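Local coordinates for type II secretion chaperone CpaB (Acinetobacter nosocomialis M2, PDB 6O38), which forms a complex with the metalloprotease CpaA as its chaperone, probably readying it for export through the type II secretion system, at residues K66-Y72 with G157-Q162; Y72-E78 with I130-Q134; Q125-T129 with M141-E146; G148-A152 with V161-D165. All blocks are in the same frame, centred on the assembly; numbering follows the deposited sequence.

How the interactions relate
All four contacts lie on or against one antiparallel sheet. Strand 158-163 pairs with 68-72 in interaction 1 and, on its other edge, with 148-155 in interaction 4; the two share Val161 and Gln162, with centres 11 Å apart. Strand 148-155 also borders the 138-145 strand of interaction 3, through Met141 N to Ala152 O (2.8 Å) and Ile143 N to Tyr150 O (2.9 Å), probable hydrogen bonds. Interaction 2 follows directly on interaction 1 through Tyr72, whose CE1 reaches CE of Met141 in interaction 3 at 3.4 Å. CpaA lies against residues of all four contacts; Met164 of interaction 4 has its side chain about 14 Å from a bound zinc ion.

Interaction 1: residues K66-Y72 with G157-Q162; sequences KGMVIKY and GVGLVQ
Glycines and bulky side chains fit one another across this twisted, long-range antiparallel pair, strands 68-72 and 158-162, whose axes come within 4.6 Å at 139°. The segments lie 85 residues apart: an early strand meets the last, not a hairpin partner. Met68-Val161 and Ile70-Gly159 are hydrogen-bonded pairs, Val69-Leu160 and Lys71-Val158 non-hydrogen-bonded. Met68 N donates to Val161 O (2.6 Å) and Val161 N to Met68 O (3.0 Å); Ile70 N to Gly159 O (3.1 Å) and Gly159 N to Ile70 O (3.0 Å). Gly157 (phi 84°) presents its O to Tyr72 N at 2.7 Å. On one face Ile70 (chi1 p) leans into the hollow above Gly159, where a CB would be tight against its CD1, and its CG1 meets Val161 CG2 at 3.5 Å. Selenomethionine Met68 (t, t, p) brings CE to 3.6 Å from Val161 CG2. On the other face Leu160 (t, p) fills the space beside Gly67, with CD1 3.4 Å from Met68 N; a CB on Gly67 would clash with it and with Val161 O. Strand 45-47 bonds to the other edge of 68-72 and strand 148-155 flanks 158-163; Ile70 touches Phe45 and Ile154 on them.

Interaction 2: residues Y72-E78 with I130-Q134; sequences YDPKVIE and ITQSQ
Gln132 stretches its side chain (chi1 and chi2 both t) from strand 130-133 into the notch between the Tyr72 ring and the short helix 74-78. Its OE1 accepts a very short hydrogen bond from Tyr72 OH (2.4 Å), near the plane of the ring, and packs 3.5 Å from Ile77 CG2. At the other end of the amide, NE2 gives a weak bond to Pro74 O (3.5 Å) and touches Pro74 CB at 3.4 Å. The helix and strand axes stay 10.6 Å apart at 116°, so the strand reaches the helix through side chains; beside Gln132, Ile77 CD1 meets Ile130 CD1 at 4.2 Å. Asp73 is the N-cap of the weakly bonded helix, its OD1 taking Lys75 N at 3.1 Å. Glu78 OE2 lies 2.7 Å from Gln132 NE2, at too poor an angle for a hydrogen bond. Since Gln132 OE1 also bonds Thr139 OG1, one buried amide oxygen links Tyr72, just ahead of the helix, to strands 127-133 and 138-145, which are not neighbours of strand 68-72 in the sheet.

Interaction 3: residues Q125-T129 with M141-E146; sequences QNFFT and MQIFTE
Four backbone hydrogen bonds join strands 127-129 and 141-145, which run antiparallel at 174° with axes 4.8 Å apart. Thr129 N to Gln142 O and Gln142 N to Thr129 O, both 2.9 Å, close one hydrogen-bonded pair; Phe144 N to Phe127 O (3.1 Å) and a weak Phe127 N to Phe144 O (3.4 Å) close the other. Phe128 and Ile143 form the non-hydrogen-bonded pair between them, with Phe128 CA 3.1 Å from Gln142 O. Outward on one face, Phe127 (chi1 p) and Phe144 (chi1 m) make an offset edge-to-face pair: Phe144 points its edge at the face of Phe127, centroids 5.2 Å apart, planes at 61°, CD2 of Phe144 3.4 Å from CZ of Phe127. This face lies against CpaA, with Phe127 on Leu407 and Phe144 on Asn533 of that chain. The strands belong to a beta hairpin inside the sheet, between strands 111-118 and 148-155; on the opposite face Phe128 packs edge-to-face with Phe88 of strand 85-90 and meets Phe118.

Interaction 4: residues G148-A152 with V161-D165; sequences GNYSA and VQTMD
Strands 148-152 and 161-163 run antiparallel with their axes 4.9 Å apart at 147°, a marked twist. Ser151 and Gln162 are the hydrogen-bonded pair: Ser151 N donates to Gln162 O and Gln162 N to Ser151 O, both at 3.2 Å. Non-hydrogen-bonded pairs flank it, Tyr150 with Thr163 (CA-CA 4.9 Å) and Ala152 with Val161 (4.3 Å), and Val161 CA lies 3.3 Å from Ser151 O in a CA-H...O contact. Gly148 adopts a phi of 149° and psi of 168°, where a CB would run into Tyr150 OH and the preceding carbonyl. On the face carrying Tyr150, Ala152 and Val161, CG1 of Val161 packs 3.8 Å from Ala152 CB, while Tyr150 (chi1 m) has CE1 3.7 Å from Thr163 CG2; its ring also meets that of Tyr93, nearly parallel. Past the strand end, selenomethionine Met164 folds back over the pair, its CG 3.5 Å from Asn149 O and its CE 4.1 Å from Ser151 CB and 3.9 Å from Tyr150 O. CpaA covers the Ser151-Gln162 face, placing Phe493 on Ser151 and Ser492 on Gln162. The arrangement is a beta hairpin, strands 148-155 and 158-163 joined by a short turn, within a continuous antiparallel sheet that presents part of one face to the bound protease.

Interaction 1: residues K66-Y72 with G157-Q162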
loop_
_atom_site.group_PDB
_atom_site.type_symbol
_atom_site.label_atom_id
_atom_site.label_comp_id
_atom_site.label_asym_id
_atom_site.label_seq_id
_atom_site.Cartn_x
_atom_site.Cartn_y
_atom_site.Cartn_z
ATOM N N LYS G 66 18.444 -3.711 9.925
ATOM C CA LYS G 66 17.185 -3.300 10.532
ATOM C C LYS G 66 15.997 -3.911 9.799
ATOM O O LYS G 66 15.807 -3.675 8.607
ATOM C CB LYS G 66 17.063 -1.775 10.541
ATOM C CG LYS G 66 18.137 -1.068 11.353
ATOM C CD LYS G 66 17.958 0.441 11.302
ATOM C CE LYS G 66 19.026 1.155 12.113
ATOM N NZ LYS G 66 18.864 2.634 12.056
ATOM N N GLY G 67 15.204 -4.693 10.512
ATOM C CA GLY G 67 14.032 -5.308 9.933
ATOM C C GLY G 67 13.682 -6.590 10.664
ATOM O O GLY G 67 14.022 -6.770 11.828
HETATM N N MSE G 68 13.000 -7.471 9.940
HETATM C CA MSE G 68 12.487 -8.711 10.504
HETATM C C MSE G 68 13.016 -9.920 9.737
HETATM O O MSE G 68 12.649 -10.141 8.583
HETATM C CB MSE G 68 10.959 -8.693 10.489
HETATM C CG MSE G 68 10.291 -9.873 11.161
HETATM SE SE MSE G 68 8.361 -9.757 10.941
HETATM C CE MSE G 68 8.302 -9.748 8.997
ATOM N N VAL G 69 13.885 -10.699 10.385
ATOM C CA VAL G 69 14.500 -11.844 9.728
ATOM C C VAL G 69 13.462 -12.940 9.525
ATOM O O VAL G 69 12.641 -13.218 10.411
ATOM C CB VAL G 69 15.693 -12.357 10.552
ATOM C CG1 VAL G 69 16.605 -13.217 9.689
ATOM C CG2 VAL G 69 16.459 -11.191 11.161
ATOM N N ILE G 70 13.492 -13.572 8.350
ATOM C CA ILE G 70 12.528 -14.604 7.993
ATOM C C ILE G 70 13.234 -15.741 7.268
ATOM O O ILE G 70 14.294 -15.566 6.663
ATOM C CB ILE G 70 11.379 -14.056 7.115
ATOM C CG1 ILE G 70 11.936 -13.287 5.913
ATOM C CG2 ILE G 70 10.433 -13.193 7.939
ATOM C CD1 ILE G 70 11.939 -14.072 4.616
ATOM N N LYS G 71 12.622 -16.920 7.337
ATOM C CA LYS G 71 13.048 -18.078 6.565
ATOM C C LYS G 71 12.077 -18.290 5.411
ATOM O O LYS G 71 10.872 -18.062 5.551
ATOM C CB LYS G 71 13.117 -19.331 7.442
ATOM C CG LYS G 71 13.663 -20.556 6.724
ATOM C CD LYS G 71 14.067 -21.648 7.702
ATOM C CE LYS G 71 14.712 -22.816 6.974
ATOM N NZ LYS G 71 15.271 -23.824 7.916
ATOM N N TYR G 72 12.606 -18.724 4.270
ATOM C CA TYR G 72 11.827 -18.787 3.044
ATOM C C TYR G 72 12.182 -20.037 2.255
ATOM O O TYR G 72 13.353 -20.414 2.163
ATOM C CB TYR G 72 12.063 -17.535 2.191
ATOM C CG TYR G 72 11.492 -17.604 0.796
ATOM C CD1 TYR G 72 10.123 -17.689 0.587
ATOM C CD2 TYR G 72 12.324 -17.560 -0.315
ATOM C CE1 TYR G 72 9.599 -17.745 -0.690
ATOM C CE2 TYR G 72 11.811 -17.612 -1.591
ATOM C CZ TYR G 72 10.450 -17.704 -1.775
ATOM O OH TYR G 72 9.941 -17.754 -3.050
ATOM N N GLY G 157 17.407 -18.893 1.063
ATOM C CA GLY G 157 16.447 -19.324 2.056
ATOM C C GLY G 157 16.280 -18.416 3.254
ATOM O O GLY G 157 15.327 -18.604 4.022
ATOM N N VAL G 158 17.163 -17.440 3.447
ATOM C CA VAL G 158 17.061 -16.487 4.545
ATOM C C VAL G 158 16.860 -15.100 3.949
ATOM O O VAL G 158 17.452 -14.766 2.916
ATOM C CB VAL G 158 18.304 -16.533 5.461
ATOM C CG1 VAL G 158 19.575 -16.235 4.676
ATOM C CG2 VAL G 158 18.150 -15.574 6.636
ATOM N N GLY G 159 16.013 -14.299 4.592
ATOM C CA GLY G 159 15.657 -13.006 4.049
ATOM C C GLY G 159 15.357 -11.998 5.138
ATOM O O GLY G 159 15.403 -12.303 6.331
ATOM N N LEU G 160 15.049 -10.779 4.703
ATOM C CA LEU G 160 14.786 -9.665 5.604
ATOM C C LEU G 160 13.585 -8.883 5.100
ATOM O O LEU G 160 13.562 -8.454 3.943
ATOM C CB LEU G 160 16.008 -8.744 5.711
ATOM C CG LEU G 160 15.919 -7.582 6.703
ATOM C CD1 LEU G 160 15.833 -8.095 8.133
ATOM C CD2 LEU G 160 17.104 -6.641 6.534
ATOM N N VAL G 161 12.593 -8.700 5.967
ATOM C CA VAL G 161 11.421 -7.886 5.672
ATOM C C VAL G 161 11.496 -6.623 6.513
ATOM O O VAL G 161 11.865 -6.668 7.692
ATOM C CB VAL G 161 10.103 -8.640 5.934
ATOM C CG1 VAL G 161 9.093 -8.328 4.843
ATOM C CG2 VAL G 161 10.354 -10.127 6.008
ATOM N N GLN G 162 11.141 -5.495 5.905
ATOM C CA GLN G 162 11.229 -4.211 6.576
ATOM C C GLN G 162 10.233 -3.252 5.946
ATOM O O GLN G 162 9.808 -3.429 4.802
ATOM C CB GLN G 162 12.645 -3.629 6.487
ATOM C CG GLN G 162 13.116 -3.408 5.055
ATOM C CD GLN G 162 14.548 -2.918 4.972
ATOM O OE1 GLN G 162 15.366 -3.200 5.847
ATOM N NE2 GLN G 162 14.858 -2.179 3.913
#

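Interaction 2: residues Y72-E78 with I130-Q134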
loop_
_atom_site.group_PDB
_atom_site.type_symbol
_atom_site.label_atom_id
_atom_site.label_comp_id
_atom_site.label_asym_id
_atom_site.label_seq_id
_atom_site.Cartn_x
_atom_site.Cartn_y
_atom_site.Cartn_z
ATOM N N TYR G 72 12.606 -18.724 4.270
ATOM C CA TYR G 72 11.827 -18.787 3.044
ATOM C C TYR G 72 12.182 -20.037 2.255
ATOM O O TYR G 72 13.353 -20.414 2.163
ATOM C CB TYR G 72 12.063 -17.535 2.191
ATOM C CG TYR G 72 11.492 -17.604 0.796
ATOM C CD1 TYR G 72 10.123 -17.689 0.587
ATOM C CD2 TYR G 72 12.324 -17.560 -0.315
ATOM C CE1 TYR G 72 9.599 -17.745 -0.690
ATOM C CE2 TYR G 72 11.811 -17.612 -1.591
ATOM C CZ TYR G 72 10.450 -17.704 -1.775
ATOM O OH TYR G 72 9.941 -17.754 -3.050
ATOM N N ASP G 73 11.162 -20.674 1.691
ATOM C CA ASP G 73 11.335 -21.843 0.831
ATOM C C ASP G 73 10.874 -21.483 -0.573
ATOM O O ASP G 73 9.663 -21.292 -0.793
ATOM C CB ASP G 73 10.547 -23.038 1.370
ATOM C CG ASP G 73 10.996 -24.360 0.768
ATOM O OD1 ASP G 73 11.357 -24.391 -0.427
ATOM O OD2 ASP G 73 10.989 -25.375 1.498
ATOM N N PRO G 74 11.781 -21.376 -1.550
ATOM C CA PRO G 74 11.363 -20.975 -2.904
ATOM C C PRO G 74 10.527 -22.019 -3.626
ATOM O O PRO G 74 9.895 -21.684 -4.636
ATOM C CB PRO G 74 12.697 -20.741 -3.624
ATOM C CG PRO G 74 13.666 -21.616 -2.901
ATOM C CD PRO G 74 13.233 -21.604 -1.460
ATOM N N LYS G 75 10.497 -23.261 -3.146
ATOM C CA LYS G 75 9.720 -24.305 -3.803
ATOM C C LYS G 75 8.227 -24.189 -3.527
ATOM O O LYS G 75 7.428 -24.765 -4.273
ATOM C CB LYS G 75 10.226 -25.681 -3.364
ATOM C CG LYS G 75 11.695 -25.914 -3.681
ATOM C CD LYS G 75 12.264 -27.081 -2.893
ATOM C CE LYS G 75 13.751 -27.246 -3.165
ATOM N NZ LYS G 75 14.370 -28.280 -2.291
ATOM N N VAL G 76 7.834 -23.460 -2.480
ATOM C CA VAL G 76 6.417 -23.318 -2.161
ATOM C C VAL G 76 5.711 -22.466 -3.211
ATOM O O VAL G 76 4.617 -22.808 -3.674
ATOM C CB VAL G 76 6.246 -22.735 -0.746
ATOM C CG1 VAL G 76 4.800 -22.328 -0.506
ATOM C CG2 VAL G 76 6.698 -23.746 0.297
ATOM N N ILE G 77 6.325 -21.347 -3.607
ATOM C CA ILE G 77 5.693 -20.472 -4.590
ATOM C C ILE G 77 5.741 -21.093 -5.983
ATOM O O ILE G 77 4.823 -20.897 -6.788
ATOM C CB ILE G 77 6.352 -19.080 -4.566
ATOM C CG1 ILE G 77 5.668 -18.137 -5.557
ATOM C CG2 ILE G 77 7.835 -19.182 -4.872
ATOM C CD1 ILE G 77 4.198 -17.917 -5.281
ATOM N N GLU G 78 6.793 -21.857 -6.287
ATOM C CA GLU G 78 6.918 -22.466 -7.607
ATOM C C GLU G 78 5.859 -23.530 -7.859
ATOM O O GLU G 78 5.581 -23.846 -9.020
ATOM C CB GLU G 78 8.315 -23.063 -7.778
ATOM C CG GLU G 78 9.428 -22.029 -7.784
ATOM C CD GLU G 78 10.805 -22.650 -7.673
ATOM O OE1 GLU G 78 10.899 -23.896 -7.670
ATOM O OE2 GLU G 78 11.794 -21.894 -7.585
ATOM N N ILE G 130 5.882 -11.287 -6.235
ATOM C CA ILE G 130 7.013 -12.113 -5.832
ATOM C C ILE G 130 7.834 -12.371 -7.085
ATOM O O ILE G 130 7.383 -13.079 -7.995
ATOM C CB ILE G 130 6.580 -13.431 -5.178
ATOM C CG1 ILE G 130 5.842 -13.164 -3.865
ATOM C CG2 ILE G 130 7.784 -14.329 -4.940
ATOM C CD1 ILE G 130 5.175 -14.390 -3.281
ATOM N N THR G 131 9.035 -11.805 -7.135
ATOM C CA THR G 131 9.927 -11.939 -8.277
ATOM C C THR G 131 11.148 -12.730 -7.827
ATOM O O THR G 131 11.834 -12.333 -6.879
ATOM C CB THR G 131 10.327 -10.568 -8.819
ATOM O OG1 THR G 131 9.189 -9.696 -8.789
ATOM C CG2 THR G 131 10.790 -10.688 -10.251
ATOM N N GLN G 132 11.415 -13.842 -8.507
ATOM C CA GLN G 132 12.348 -14.846 -8.019
ATOM C C GLN G 132 13.302 -15.266 -9.124
ATOM O O GLN G 132 12.870 -15.591 -10.235
ATOM C CB GLN G 132 11.589 -16.068 -7.494
ATOM C CG GLN G 132 12.467 -17.188 -6.977
ATOM C CD GLN G 132 11.688 -18.185 -6.145
ATOM O OE1 GLN G 132 11.099 -17.833 -5.122
ATOM N NE2 GLN G 132 11.669 -19.436 -6.588
ATOM N N SER G 133 14.594 -15.262 -8.815
ATOM C CA SER G 133 15.614 -15.813 -9.694
ATOM C C SER G 133 15.917 -17.246 -9.281
ATOM O O SER G 133 15.997 -17.554 -8.088
ATOM C CB SER G 133 16.893 -14.975 -9.648
ATOM O OG SER G 133 17.982 -15.664 -10.239
ATOM N N GLN G 134 16.059 -18.126 -10.271
ATOM C CA GLN G 134 16.362 -19.524 -9.990
ATOM C C GLN G 134 17.865 -19.767 -9.879
ATOM O O GLN G 134 18.314 -20.470 -8.970
ATOM C CB GLN G 134 15.746 -20.438 -11.054
ATOM C CG GLN G 134 16.016 -21.910 -10.789
ATOM C CD GLN G 134 15.075 -22.488 -9.748
ATOM O OE1 GLN G 134 14.048 -21.891 -9.426
ATOM N NE2 GLN G 134 15.426 -23.652 -9.211
#

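Interaction 3: residues Q125-T129 with M141-E146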
loop_
_atom_site.group_PDB
_atom_site.type_symbol
_atom_site.label_atom_id
_atom_site.label_comp_id
_atom_site.label_asym_id
_atom_site.label_seq_id
_atom_site.Cartn_x
_atom_site.Cartn_y
_atom_site.Cartn_z
ATOM N N GLN G 125 -6.426 -1.089 -5.517
ATOM C CA GLN G 125 -5.060 -0.640 -5.247
ATOM C C GLN G 125 -4.139 -1.708 -4.680
ATOM O O GLN G 125 -2.963 -1.744 -5.046
ATOM C CB GLN G 125 -5.070 0.584 -4.306
ATOM C CG GLN G 125 -5.641 1.832 -4.943
ATOM C CD GLN G 125 -4.848 2.240 -6.181
ATOM O OE1 GLN G 125 -3.613 2.241 -6.170
ATOM N NE2 GLN G 125 -5.552 2.575 -7.252
ATOM N N ASN G 126 -4.623 -2.576 -3.799
ATOM C CA ASN G 126 -3.736 -3.466 -3.065
ATOM C C ASN G 126 -3.411 -4.696 -3.896
ATOM O O ASN G 126 -4.266 -5.222 -4.614
ATOM C CB ASN G 126 -4.369 -3.888 -1.741
ATOM C CG ASN G 126 -4.770 -2.700 -0.884
ATOM O OD1 ASN G 126 -5.726 -2.773 -0.113
ATOM N ND2 ASN G 126 -4.036 -1.599 -1.009
ATOM N N PHE G 127 -2.166 -5.154 -3.777
ATOM C CA PHE G 127 -1.666 -6.318 -4.497
ATOM C C PHE G 127 -0.279 -6.634 -3.958
ATOM O O PHE G 127 0.283 -5.881 -3.157
ATOM C CB PHE G 127 -1.622 -6.074 -6.009
ATOM C CG PHE G 127 -0.564 -5.093 -6.439
ATOM C CD1 PHE G 127 -0.776 -3.728 -6.326
ATOM C CD2 PHE G 127 0.637 -5.537 -6.972
ATOM C CE1 PHE G 127 0.194 -2.825 -6.723
ATOM C CE2 PHE G 127 1.611 -4.638 -7.372
ATOM C CZ PHE G 127 1.388 -3.280 -7.248
ATOM N N PHE G 128 0.270 -7.758 -4.411
ATOM C CA PHE G 128 1.621 -8.146 -4.041
ATOM C C PHE G 128 2.305 -8.793 -5.235
ATOM O O PHE G 128 1.655 -9.308 -6.148
ATOM C CB PHE G 128 1.634 -9.099 -2.834
ATOM C CG PHE G 128 0.947 -10.413 -3.084
ATOM C CD1 PHE G 128 -0.406 -10.561 -2.831
ATOM C CD2 PHE G 128 1.658 -11.504 -3.559
ATOM C CE1 PHE G 128 -1.040 -11.768 -3.057
ATOM C CE2 PHE G 128 1.029 -12.713 -3.788
ATOM C CZ PHE G 128 -0.320 -12.845 -3.536
ATOM N N THR G 129 3.636 -8.760 -5.218
ATOM C CA THR G 129 4.444 -9.342 -6.278
ATOM C C THR G 129 5.586 -10.128 -5.656
ATOM O O THR G 129 6.188 -9.687 -4.672
ATOM C CB THR G 129 5.022 -8.283 -7.234
ATOM O OG1 THR G 129 6.014 -7.507 -6.549
ATOM C CG2 THR G 129 3.930 -7.361 -7.760
HETATM N N MSE G 141 10.186 -9.470 -2.683
HETATM C CA MSE G 141 8.739 -9.368 -2.519
HETATM C C MSE G 141 8.293 -7.935 -2.276
HETATM O O MSE G 141 8.902 -7.206 -1.494
HETATM C CB MSE G 141 8.263 -10.245 -1.362
HETATM C CG MSE G 141 8.577 -11.711 -1.525
HETATM SE SE MSE G 141 7.748 -12.773 -0.125
HETATM C CE MSE G 141 8.665 -14.447 -0.484
ATOM N N GLN G 142 7.218 -7.538 -2.952
ATOM C CA GLN G 142 6.588 -6.238 -2.751
ATOM C C GLN G 142 5.178 -6.483 -2.232
ATOM O O GLN G 142 4.328 -7.005 -2.959
ATOM C CB GLN G 142 6.557 -5.431 -4.049
ATOM C CG GLN G 142 7.920 -5.161 -4.656
ATOM C CD GLN G 142 7.828 -4.360 -5.939
ATOM O OE1 GLN G 142 6.768 -3.839 -6.285
ATOM N NE2 GLN G 142 8.942 -4.261 -6.656
ATOM N N ILE G 143 4.935 -6.121 -0.978
ATOM C CA ILE G 143 3.640 -6.312 -0.338
ATOM C C ILE G 143 3.038 -4.931 -0.118
ATOM O O ILE G 143 3.534 -4.151 0.705
ATOM C CB ILE G 143 3.763 -7.094 0.976
ATOM C CG1 ILE G 143 4.508 -8.408 0.731
ATOM C CG2 ILE G 143 2.389 -7.358 1.573
ATOM C CD1 ILE G 143 5.095 -9.028 1.976
ATOM N N PHE G 144 1.970 -4.626 -0.850
ATOM C CA PHE G 144 1.332 -3.314 -0.816
ATOM C C PHE G 144 -0.058 -3.454 -0.207
ATOM O O PHE G 144 -0.970 -3.996 -0.841
ATOM C CB PHE G 144 1.261 -2.712 -2.218
ATOM C CG PHE G 144 2.603 -2.522 -2.863
ATOM C CD1 PHE G 144 3.626 -1.877 -2.190
ATOM C CD2 PHE G 144 2.843 -2.993 -4.144
ATOM C CE1 PHE G 144 4.863 -1.702 -2.782
ATOM C CE2 PHE G 144 4.079 -2.821 -4.741
ATOM C CZ PHE G 144 5.089 -2.175 -4.059
ATOM N N THR G 145 -0.217 -2.958 1.016
ATOM C CA THR G 145 -1.499 -2.923 1.700
ATOM C C THR G 145 -1.826 -1.489 2.093
ATOM O O THR G 145 -0.974 -0.597 2.048
ATOM C CB THR G 145 -1.497 -3.822 2.944
ATOM O OG1 THR G 145 -0.706 -3.216 3.972
ATOM C CG2 THR G 145 -0.935 -5.196 2.615
ATOM N N GLU G 146 -3.084 -1.270 2.478
ATOM C CA GLU G 146 -3.484 0.043 2.967
ATOM C C GLU G 146 -2.860 0.363 4.320
ATOM O O GLU G 146 -2.781 1.540 4.688
ATOM C CB GLU G 146 -5.011 0.130 3.066
ATOM C CG GLU G 146 -5.628 -0.728 4.166
ATOM C CD GLU G 146 -5.612 -2.213 3.851
ATOM O OE1 GLU G 146 -5.336 -2.579 2.689
ATOM O OE2 GLU G 146 -5.873 -3.016 4.772
#

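Interaction 4: residues G148-A152 with V161-D165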
loop_
_atom_site.group_PDB
_atom_site.type_symbol
_atom_site.label_atom_id
_atom_site.label_comp_id
_atom_site.label_asym_id
_atom_site.label_seq_id
_atom_site.Cartn_x
_atom_site.Cartn_y
_atom_site.Cartn_z
ATOM N N GLY G 148 0.293 -0.277 5.064
ATOM C CA GLY G 148 1.717 -0.056 4.894
ATOM C C GLY G 148 2.273 -0.917 3.781
ATOM O O GLY G 148 1.628 -1.837 3.284
ATOM N N ASN G 149 3.506 -0.597 3.396
ATOM C CA ASN G 149 4.204 -1.273 2.311
ATOM C C ASN G 149 5.451 -1.955 2.854
ATOM O O ASN G 149 6.196 -1.367 3.644
ATOM C CB ASN G 149 4.581 -0.283 1.209
ATOM C CG ASN G 149 3.388 0.497 0.703
ATOM O OD1 ASN G 149 2.350 -0.077 0.379
ATOM N ND2 ASN G 149 3.525 1.815 0.643
ATOM N N TYR G 150 5.674 -3.195 2.432
ATOM C CA TYR G 150 6.746 -4.011 2.980
ATOM C C TYR G 150 7.530 -4.677 1.859
ATOM O O TYR G 150 6.948 -5.202 0.904
ATOM C CB TYR G 150 6.187 -5.065 3.938
ATOM C CG TYR G 150 5.279 -4.469 4.987
ATOM C CD1 TYR G 150 5.794 -3.951 6.168
ATOM C CD2 TYR G 150 3.908 -4.403 4.785
ATOM C CE1 TYR G 150 4.966 -3.392 7.122
ATOM C CE2 TYR G 150 3.073 -3.847 5.732
ATOM C CZ TYR G 150 3.605 -3.346 6.900
ATOM O OH TYR G 150 2.776 -2.791 7.849
ATOM N N SER G 151 8.853 -4.644 1.981
ATOM C CA SER G 151 9.757 -5.265 1.028
ATOM C C SER G 151 10.501 -6.412 1.696
ATOM O O SER G 151 10.891 -6.316 2.864
ATOM C CB SER G 151 10.758 -4.245 0.479
ATOM O OG SER G 151 11.543 -3.691 1.522
ATOM N N ALA G 152 10.697 -7.497 0.950
ATOM C CA ALA G 152 11.413 -8.668 1.438
ATOM C C ALA G 152 12.515 -9.015 0.450
ATOM O O ALA G 152 12.244 -9.210 -0.739
ATOM C CB ALA G 152 10.468 -9.858 1.631
ATOM N N VAL G 161 12.593 -8.700 5.967
ATOM C CA VAL G 161 11.421 -7.886 5.672
ATOM C C VAL G 161 11.496 -6.623 6.513
ATOM O O VAL G 161 11.865 -6.668 7.692
ATOM C CB VAL G 161 10.103 -8.640 5.934
ATOM C CG1 VAL G 161 9.093 -8.328 4.843
ATOM C CG2 VAL G 161 10.354 -10.127 6.008
ATOM N N GLN G 162 11.141 -5.495 5.905
ATOM C CA GLN G 162 11.229 -4.211 6.576
ATOM C C GLN G 162 10.233 -3.252 5.946
ATOM O O GLN G 162 9.808 -3.429 4.802
ATOM C CB GLN G 162 12.645 -3.629 6.487
ATOM C CG GLN G 162 13.116 -3.408 5.055
ATOM C CD GLN G 162 14.548 -2.918 4.972
ATOM O OE1 GLN G 162 15.366 -3.200 5.847
ATOM N NE2 GLN G 162 14.858 -2.179 3.913
ATOM N N THR G 163 9.862 -2.232 6.713
ATOM C CA THR G 163 9.101 -1.133 6.148
ATOM C C THR G 163 10.002 -0.321 5.225
ATOM O O THR G 163 11.216 -0.233 5.427
ATOM C CB THR G 163 8.529 -0.243 7.252
ATOM O OG1 THR G 163 9.002 -0.698 8.527
ATOM C CG2 THR G 163 7.008 -0.288 7.237
HETATM N N MSE G 164 9.397 0.271 4.202
HETATM C CA MSE G 164 10.165 0.921 3.143
HETATM C C MSE G 164 10.913 2.162 3.626
HETATM O O MSE G 164 11.783 2.679 2.923
HETATM C CB MSE G 164 9.244 1.276 1.975
HETATM C CG MSE G 164 8.529 0.068 1.393
HETATM SE SE MSE G 164 8.503 0.044 -0.554
HETATM C CE MSE G 164 7.824 -1.766 -0.819
ATOM N N ASP G 165 10.577 2.639 4.828
ATOM C CA ASP G 165 11.308 3.765 5.397
ATOM C C ASP G 165 12.725 3.367 5.789
ATOM O O ASP G 165 13.635 4.203 5.757
ATOM C CB ASP G 165 10.560 4.330 6.606
ATOM C CG ASP G 165 10.237 3.273 7.643
ATOM O OD1 ASP G 165 10.621 2.102 7.448
ATOM O OD2 ASP G 165 9.595 3.617 8.658
#